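Local structure of surface-associated protein CshB (Streptococcus gordonii, 6YZG) at the interface of chains A and B. The protein serves as a cell-wall-associated adhesin of the streptococcal surface that probably binds fibronectin, here represented by its non-repetitive domain 2. Residues are numbered along the deposited sequence; one frame, centred on the assembly and turned at random. Chains: chain A/B, Surface-associated protein CshB.

Contacts 1 and 2 lie about 48 Å apart, in opposite lobes of a two-fold symmetric dimer, and share the pairing of strands 139-144 and 258-263, with the chains exchanged. In contact 1, strand 258-263 of chain B sits beside strand 139-144 of chain A; in contact 2, strand 139-144 of chain B runs between strands 234-241 and 258-263 of chain A. Contact 1 shows apolar filling and contact 2 mainly strand pairing. Each chain thus adds strands to its partner's sheet, an intertwined arrangement that resembles a domain swap; the structure alone does not show whether it forms on the streptococcal surface.

Contact 1: the interface of chains A and B. Residues chain A 2, 4, 29, 35, 37, 127, 140; chain B 260-262.
Strand 258-263 of chain B is laid against the non-repetitive domain 2 of chain A, and B:Phe262 is its main apolar plug. Its ring is packed from several directions. A:Val35 meets it tip to tip, with CG1 over the centre of one face, 3.7 Å from the centroid. From the other side of the ring plane A:Val140, whose side chain points the same way, sets CG2 outside the ring's rim, off the CE2 edge, 3.6 Å from CE2 of B:Phe262. A:Ile127 slides past and presents CG2 at the ring edge, in plane. Nearer the backbone, CD1 of A:Ile29 touches CB of B:Phe262 at 3.5 Å, the two side chains crossing at about a right angle. CD1 of A:Leu2 reaches CE1 of B:Phe262 at 3.8 Å.

B:Met260 starts with CG anti to its backbone N (chi1 -177°) and extends toward A:Leu37. The tips meet with SD of B:Met260 3.8 Å from CD1 of A:Leu37; the other branch, CD2, touches both this sulphur and CZ of B:Phe262. A nearly straight hydrogen bond (172° at H) runs from A:Leu2 N to B:Met260 O, 2.9 Å, in the carbonyl plane. Water 1 joins A:Leu2 O to the N and O of B:Met260. In the fold, A:Val140 pairs antiparallel with B:Phe262, while strands 24-30, 33-41 and 119-131 of chain A supply the aliphatic lining around the phenyl ring.

Contact 2: the interface of chains A and B. Residues chain A 238-241, 263; chain B 138-141, 166.
Antiparallel beta pairing joins the two CshB non-repetitive domain 2 chains here: strand 139-144 of chain B, with B:Thr139, B:Val140 and B:Val141, lies between A:Thr240 on strand 234-241 and A:Leu263 on strand 258-263. The backbone bonds form a reciprocal pair on one side, A:Thr240 N to B:Val140 O at 2.9 Å and B:Val140 N to A:Thr240 O at 2.8 Å. On the other strand A:Leu263 N donates to B:Thr139 O at 2.9 Å.

Two waters extend this pairing. Water 2 links A:Leu263 O to the N and O of B:Thr139, and water 3 links A:Thr240 O to B:Pro138 O.

The polar side-chain contact is made by B:Thr139, whose hydroxyl OG1 stands beside its backbone N and anti to the carbonyl carbon (chi1 -61°), facing the arginine of the neighbouring strand. A:Arg241 lies alongside, pointing the same way, and NE donates to OG1 of B:Thr139 at 3.0 Å. The bond is bent (145° at H), and the hydroxyl is tilted from the guanidinium plane; A:Arg241 is poorly ordered, so this grip is probably loose.

Apolar packing turns on the other branch of B:Thr139. Its methyl CG2 is 3.5 Å from SD of A:Met239, whose chain leaves with CG anti to the backbone N (chi1 -174°). The same sulphur meets SD of B:Met166 at 3.5 Å, where the two thioether chains cross obliquely; the bent chain of B:Met166 also lays CG and CE against CB of A:Met239. CD1 of A:Leu263 lies 3.9 Å from CG2 of B:Thr139 and also touches CG1 of B:Val141, crossing that valine at about a right angle.

Contact 1: the interface of chains A and B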
# COMPACT_ATOMS: atom_id res chain seq x y z
N LEU A 2 -14.08 19.53 3.77
CA LEU A 2 -14.59 20.35 2.64
C LEU A 2 -14.84 19.49 1.42
O LEU A 2 -14.02 18.65 1.04
CB LEU A 2 -13.61 21.45 2.32
CG LEU A 2 -13.38 22.50 3.42
CD1 LEU A 2 -12.36 23.50 3.00
CD2 LEU A 2 -14.68 23.17 3.86
N PHE A 4 -14.66 19.72 -2.13
CA PHE A 4 -14.05 20.48 -3.20
C PHE A 4 -14.71 20.23 -4.54
O PHE A 4 -14.39 20.98 -5.52
CB PHE A 4 -12.56 20.16 -3.24
CG PHE A 4 -11.78 20.63 -2.04
CD1 PHE A 4 -11.78 22.00 -1.70
CD2 PHE A 4 -11.05 19.75 -1.23
CE1 PHE A 4 -11.04 22.46 -0.60
CE2 PHE A 4 -10.38 20.23 -0.12
CZ PHE A 4 -10.34 21.57 0.16
N ILE A 29 -20.01 26.24 6.25
CA ILE A 29 -19.85 24.83 6.69
C ILE A 29 -20.84 24.45 7.78
O ILE A 29 -21.03 23.23 8.00
CB ILE A 29 -18.40 24.55 7.12
CG1 ILE A 29 -18.03 25.42 8.31
CG2 ILE A 29 -17.50 24.69 5.92
CD1 ILE A 29 -16.70 25.05 8.94
N VAL A 35 -16.21 29.74 5.75
CA VAL A 35 -14.75 29.63 5.52
C VAL A 35 -14.45 30.03 4.09
O VAL A 35 -15.17 29.69 3.14
CB VAL A 35 -14.26 28.21 5.82
CG1 VAL A 35 -14.46 27.82 7.26
CG2 VAL A 35 -14.84 27.18 4.92
N LEU A 37 -11.11 30.12 1.50
CA LEU A 37 -9.74 29.78 1.16
C LEU A 37 -9.38 30.61 -0.07
O LEU A 37 -10.16 30.67 -1.05
CB LEU A 37 -9.55 28.32 0.77
CG LEU A 37 -10.09 27.25 1.71
CD1 LEU A 37 -9.69 25.87 1.23
CD2 LEU A 37 -9.85 27.48 3.16
N ILE A 127 -6.40 31.59 4.77
CA ILE A 127 -7.67 31.08 5.34
C ILE A 127 -8.32 32.18 6.16
O ILE A 127 -7.63 32.79 6.92
CB ILE A 127 -7.40 29.89 6.27
CG1 ILE A 127 -6.79 28.70 5.54
CG2 ILE A 127 -8.66 29.50 7.03
CD1 ILE A 127 -6.21 27.77 6.55
N VAL A 140 -8.46 23.84 12.06
CA VAL A 140 -8.29 23.24 10.72
C VAL A 140 -7.72 21.86 10.88
O VAL A 140 -6.77 21.67 11.65
CB VAL A 140 -7.36 24.06 9.86
CG1 VAL A 140 -7.14 23.40 8.54
CG2 VAL A 140 -7.89 25.46 9.66
N MET B 260 -8.97 18.73 3.60
CA MET B 260 -8.93 19.86 4.57
C MET B 260 -10.33 19.97 5.17
O MET B 260 -11.32 19.95 4.40
CB MET B 260 -8.55 21.19 3.94
CG MET B 260 -8.45 22.31 5.00
SD MET B 260 -8.20 23.96 4.21
CE MET B 260 -6.59 23.79 3.50
N GLY B 261 -10.43 20.13 6.47
CA GLY B 261 -11.70 20.31 7.14
C GLY B 261 -11.56 21.30 8.26
O GLY B 261 -10.47 21.82 8.56
N PHE B 262 -12.71 21.68 8.77
CA PHE B 262 -12.82 22.65 9.86
C PHE B 262 -13.68 22.05 10.95
O PHE B 262 -14.73 21.44 10.66
CB PHE B 262 -13.40 23.95 9.35
CG PHE B 262 -12.50 24.73 8.43
CD1 PHE B 262 -12.25 24.35 7.12
CD2 PHE B 262 -11.79 25.82 8.91
CE1 PHE B 262 -11.34 25.05 6.35
CE2 PHE B 262 -10.95 26.59 8.12
CZ PHE B 262 -10.69 26.18 6.83
O HOH W 1 -11.45 17.79 2.28

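Contact 2: the interface of chains A and B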
# COMPACT_ATOMS: atom_id res chain seq x y z
N VAL A 238 -8.34 -17.09 5.02
CA VAL A 238 -9.26 -18.14 4.54
C VAL A 238 -8.92 -19.45 5.16
O VAL A 238 -7.78 -19.74 5.55
CB VAL A 238 -9.33 -18.21 3.00
CG1 VAL A 238 -10.08 -17.00 2.45
CG2 VAL A 238 -7.95 -18.33 2.35
N MET A 239 -9.92 -20.34 5.17
CA MET A 239 -9.84 -21.66 5.82
C MET A 239 -10.27 -22.78 4.89
O MET A 239 -11.24 -22.62 4.11
CB MET A 239 -10.73 -21.64 7.06
CG MET A 239 -10.67 -22.85 7.93
SD MET A 239 -12.14 -22.88 9.08
CE MET A 239 -13.51 -23.59 8.13
N THR A 240 -9.57 -23.89 5.00
CA THR A 240 -9.92 -25.15 4.29
C THR A 240 -9.85 -26.29 5.29
O THR A 240 -8.91 -26.32 6.12
CB THR A 240 -9.05 -25.36 3.04
OG1 THR A 240 -9.47 -26.58 2.41
CG2 THR A 240 -7.57 -25.50 3.36
N ARG A 241 -10.81 -27.20 5.24
CA ARG A 241 -10.84 -28.36 6.16
C ARG A 241 -10.67 -29.66 5.38
O ARG A 241 -11.10 -29.72 4.28
CB ARG A 241 -12.16 -28.37 6.93
CG ARG A 241 -12.26 -29.43 8.01
CD ARG A 241 -13.47 -29.32 8.93
NE ARG A 241 -13.20 -28.18 9.76
CZ ARG A 241 -14.08 -27.51 10.49
NH1 ARG A 241 -15.37 -27.84 10.50
NH2 ARG A 241 -13.67 -26.46 11.17
N LEU A 263 -6.15 -24.77 13.17
CA LEU A 263 -7.09 -24.59 14.30
C LEU A 263 -7.31 -25.99 14.89
O LEU A 263 -7.50 -26.92 14.14
CB LEU A 263 -8.38 -23.96 13.80
CG LEU A 263 -8.22 -22.63 13.04
CD1 LEU A 263 -9.57 -22.07 12.65
CD2 LEU A 263 -7.41 -21.65 13.84
N PRO B 138 -7.41 -31.92 9.24
CA PRO B 138 -7.02 -30.63 9.80
C PRO B 138 -7.91 -29.48 9.34
O PRO B 138 -8.65 -29.62 8.34
CB PRO B 138 -5.64 -30.48 9.18
CG PRO B 138 -5.74 -31.11 7.85
CD PRO B 138 -6.67 -32.33 8.05
N THR B 139 -7.87 -28.43 10.09
CA THR B 139 -8.52 -27.14 9.77
C THR B 139 -7.38 -26.16 9.53
O THR B 139 -6.68 -25.80 10.51
CB THR B 139 -9.46 -26.66 10.85
OG1 THR B 139 -10.52 -27.63 11.00
CG2 THR B 139 -10.05 -25.30 10.54
N VAL B 140 -7.16 -25.79 8.30
CA VAL B 140 -5.97 -25.03 7.87
C VAL B 140 -6.40 -23.62 7.52
O VAL B 140 -7.41 -23.44 6.83
CB VAL B 140 -5.31 -25.64 6.66
CG1 VAL B 140 -4.17 -24.81 6.20
CG2 VAL B 140 -4.86 -27.06 6.95
N VAL B 141 -5.68 -22.65 8.05
CA VAL B 141 -5.90 -21.23 7.68
C VAL B 141 -4.68 -20.70 6.93
O VAL B 141 -3.55 -21.15 7.21
CB VAL B 141 -6.22 -20.30 8.86
CG1 VAL B 141 -7.61 -20.66 9.39
CG2 VAL B 141 -5.16 -20.37 9.95
N MET B 166 -12.55 -16.17 6.99
CA MET B 166 -12.51 -16.20 8.47
C MET B 166 -12.52 -14.82 9.08
O MET B 166 -12.89 -14.72 10.26
CB MET B 166 -11.23 -16.92 8.88
CG MET B 166 -11.19 -18.32 8.46
SD MET B 166 -12.44 -19.36 9.20
CE MET B 166 -13.60 -19.45 7.86
O HOH W 2 -6.04 -28.48 12.28
O HOH W 3 -7.28 -28.70 5.79